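Local coordinates for transcription antitermination protein NusB (PDB 1TZV) that probably binds the boxA antiterminator RNA of ribosomal RNA operons and takes part in transcription antitermination, at residues Glu20-Arg23 with Asp24-Leu27. Residues are numbered along the deposited sequence; the frame is centred on the assembly and turned at random.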
ATOM      1  N   GLU A  20      -8.876  -9.945  -1.583  1.00 15.04           N
ATOM      2  CA  GLU A  20      -8.512 -10.870  -2.669  1.00 16.06           C
ATOM      3  C   GLU A  20      -9.295 -12.190  -2.614  1.00 17.12           C
ATOM      4  O   GLU A  20      -9.421 -12.885  -3.633  1.00 17.07           O
ATOM      5  CB  GLU A  20      -7.006 -11.168  -2.636  1.00 15.93           C
ATOM      6  CG  GLU A  20      -6.122  -9.933  -2.923  1.00 17.99           C
ATOM      7  CD  GLU A  20      -5.716  -9.823  -4.384  1.00 20.45           C
ATOM      8  OE1 GLU A  20      -5.152  -8.777  -4.784  1.00 16.54           O
ATOM      9  OE2 GLU A  20      -5.944 -10.794  -5.135  1.00 24.08           O
ATOM     10  N   PHE A  21      -9.833 -12.511  -1.442  1.00 14.61           N
ATOM     11  CA  PHE A  21     -10.596 -13.747  -1.249  1.00 18.24           C
ATOM     12  C   PHE A  21     -12.054 -13.455  -0.956  1.00 17.75           C
ATOM     13  O   PHE A  21     -12.845 -14.368  -0.696  1.00 18.95           O
ATOM     14  CB  PHE A  21      -9.960 -14.524  -0.103  1.00 18.86           C
ATOM     15  CG  PHE A  21      -8.488 -14.710  -0.276  1.00 18.30           C
ATOM     16  CD1 PHE A  21      -7.585 -13.926   0.435  1.00 21.11           C
ATOM     17  CD2 PHE A  21      -8.007 -15.588  -1.239  1.00 20.63           C
ATOM     18  CE1 PHE A  21      -6.214 -14.017   0.179  1.00 21.70           C
ATOM     19  CE2 PHE A  21      -6.651 -15.687  -1.505  1.00 22.06           C
ATOM     20  CZ  PHE A  21      -5.748 -14.903  -0.798  1.00 21.06           C
ATOM     21  N   ARG A  22     -12.421 -12.183  -1.007  1.00 17.05           N
ATOM     22  CA  ARG A  22     -13.781 -11.733  -0.731  1.00 16.83           C
ATOM     23  C   ARG A  22     -14.110 -10.656  -1.744  1.00 17.57           C
ATOM     24  O   ARG A  22     -14.539  -9.557  -1.386  1.00 18.89           O
ATOM     25  CB  ARG A  22     -13.825 -11.174   0.692  1.00 17.71           C
ATOM     26  CG  ARG A  22     -13.524 -12.223   1.749  1.00 19.70           C
ATOM     27  CD  ARG A  22     -13.342 -11.607   3.128  1.00 27.27           C
ATOM     28  NE  ARG A  22     -14.524 -10.882   3.586  1.00 27.69           N
ATOM     29  CZ  ARG A  22     -14.581 -10.204   4.728  1.00 28.72           C
ATOM     30  NH1 ARG A  22     -15.699  -9.575   5.072  1.00 34.41           N
ATOM     31  NH2 ARG A  22     -13.523 -10.151   5.522  1.00 33.53           N
ATOM     32  N   ARG A  23     -13.939 -10.991  -3.017  1.00 17.72           N
ATOM     33  CA  ARG A  23     -14.103 -10.030  -4.105  1.00 22.04           C
ATOM     34  C   ARG A  23     -15.493  -9.469  -4.341  1.00 27.53           C
ATOM     35  O   ARG A  23     -15.653  -8.470  -5.040  1.00 27.76           O
ATOM     36  CB  ARG A  23     -13.532 -10.634  -5.393  1.00 19.94           C
ATOM     37  CG  ARG A  23     -12.035 -10.922  -5.283  1.00 21.64           C
ATOM     38  CD  ARG A  23     -11.465 -11.615  -6.508  1.00 22.03           C
ATOM     39  NE  ARG A  23     -10.076 -12.005  -6.295  1.00 20.09           N
ATOM     40  CZ  ARG A  23      -9.244 -12.362  -7.263  1.00 24.57           C
ATOM     41  NH1 ARG A  23      -7.990 -12.710  -6.983  1.00 26.34           N
ATOM     42  NH2 ARG A  23      -9.676 -12.364  -8.515  1.00 24.86           N
ATOM     43  N   ASP A  24     -16.492 -10.100  -3.741  1.00 28.59           N
ATOM     44  CA  ASP A  24     -17.879  -9.668  -3.874  1.00 25.77           C
ATOM     45  C   ASP A  24     -18.229  -8.666  -2.789  1.00 32.92           C
ATOM     46  O   ASP A  24     -19.341  -8.133  -2.758  1.00 31.66           O
ATOM     47  CB  ASP A  24     -18.798 -10.881  -3.746  1.00 29.50           C
ATOM     48  CG  ASP A  24     -18.688 -11.536  -2.382  1.00 31.13           C
ATOM     49  OD1 ASP A  24     -17.554 -11.841  -1.954  1.00 35.08           O
ATOM     50  OD2 ASP A  24     -19.732 -11.741  -1.728  1.00 51.76           O
ATOM     51  N   GLU A  25     -17.286  -8.423  -1.884  1.00 27.30           N
ATOM     52  CA  GLU A  25     -17.515  -7.493  -0.787  1.00 22.71           C
ATOM     53  C   GLU A  25     -16.803  -6.165  -1.008  1.00 22.07           C
ATOM     54  O   GLU A  25     -15.779  -6.097  -1.704  1.00 23.44           O
ATOM     55  CB  GLU A  25     -17.068  -8.108   0.545  1.00 25.73           C
ATOM     56  CG  GLU A  25     -17.970  -9.211   1.073  1.00 32.27           C
ATOM     57  CD  GLU A  25     -17.452  -9.824   2.365  1.00 38.22           C
ATOM     58  OE1 GLU A  25     -16.868 -10.927   2.310  1.00 33.27           O
ATOM     59  OE2 GLU A  25     -17.618  -9.201   3.436  1.00 36.96           O
ATOM     60  N   ASP A  26     -17.356  -5.115  -0.411  1.00 21.38           N
ATOM     61  CA  ASP A  26     -16.809  -3.768  -0.512  1.00 22.76           C
ATOM     62  C   ASP A  26     -15.565  -3.686   0.363  1.00 20.16           C
ATOM     63  O   ASP A  26     -15.586  -4.023   1.546  1.00 19.45           O
ATOM     64  CB  ASP A  26     -17.869  -2.752  -0.047  1.00 24.85           C
ATOM     65  CG  ASP A  26     -17.464  -1.288  -0.276  1.00 35.77           C
ATOM     66  OD1 ASP A  26     -18.373  -0.428  -0.230  1.00 35.12           O
ATOM     67  OD2 ASP A  26     -16.269  -0.971  -0.489  1.00 24.28           O
ATOM     68  N   LEU A  27     -14.467  -3.239  -0.240  0.50 19.65           N
ATOM     69  CA  LEU A  27     -13.200  -3.093   0.469  0.50 19.09           C
ATOM     70  C   LEU A  27     -13.387  -2.235   1.722  0.50 18.53           C
ATOM     71  O   LEU A  27     -12.748  -2.473   2.757  0.50 18.14           O
ATOM     72  CB  LEU A  27     -12.170  -2.445  -0.453  0.50 21.23           C
ATOM     73  CG  LEU A  27     -10.718  -2.849  -0.213  0.50 26.17           C
ATOM     74  CD1 LEU A  27     -10.219  -3.683  -1.377  0.50 27.82           C
ATOM     75  CD2 LEU A  27      -9.870  -1.614  -0.068  0.50 29.40           C
TER
HETATM   76  O   HOH W   1     -15.460  -5.516  -4.550  1.00 31.28           O
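Arg22 and Glu25 form a two-pronged salt bridge across a type I beta turn, in the loop that links helix 5-19 to helix 27-34. The guanidinium presents its NE side: Arg22 NE donates to Glu25 OE1 at 2.7 Å, and Arg22 NH1 donates to Glu25 OE2 at a short 2.5 Å. Both oxygens lie close to the guanidinium plane, yet the carboxylate is twisted 44° against it, so that NE meets OE1 from above the carboxylate plane while NH1 reaches the syn side of OE2, itself tilted out of that plane. A bend at chi3 (60°) turns the otherwise extended arginine chain, bringing NE and NH1 alongside the acid. Glu25 N donates to Arg22 O (3.0 Å), closing the turn and bringing the backbones from which the two side chains leave close together. A water donates to both Arg23 O and Glu25 O, bridging two carbonyls within the turn. Arg23 reaches back instead, its NE donating to Glu20 O at 2.9 Å, with NH1 in a longer ion pair to Glu20 OE2. Further out, Glu33 of the next helix also pairs with Arg22 NH1, and Asp26 N-caps that helix through Glu28 N while bridging to Lys55. Replacing Arg22 with an alanine would probably leave the Glu25 carboxylate without its counter-charge and free to turn, and cost Glu33 a partner as well. One guanidinium shared by Glu25 and Glu33 thus links the turn to helix 27-34 through charge, an attraction that solvent at this surface probably weakens in part.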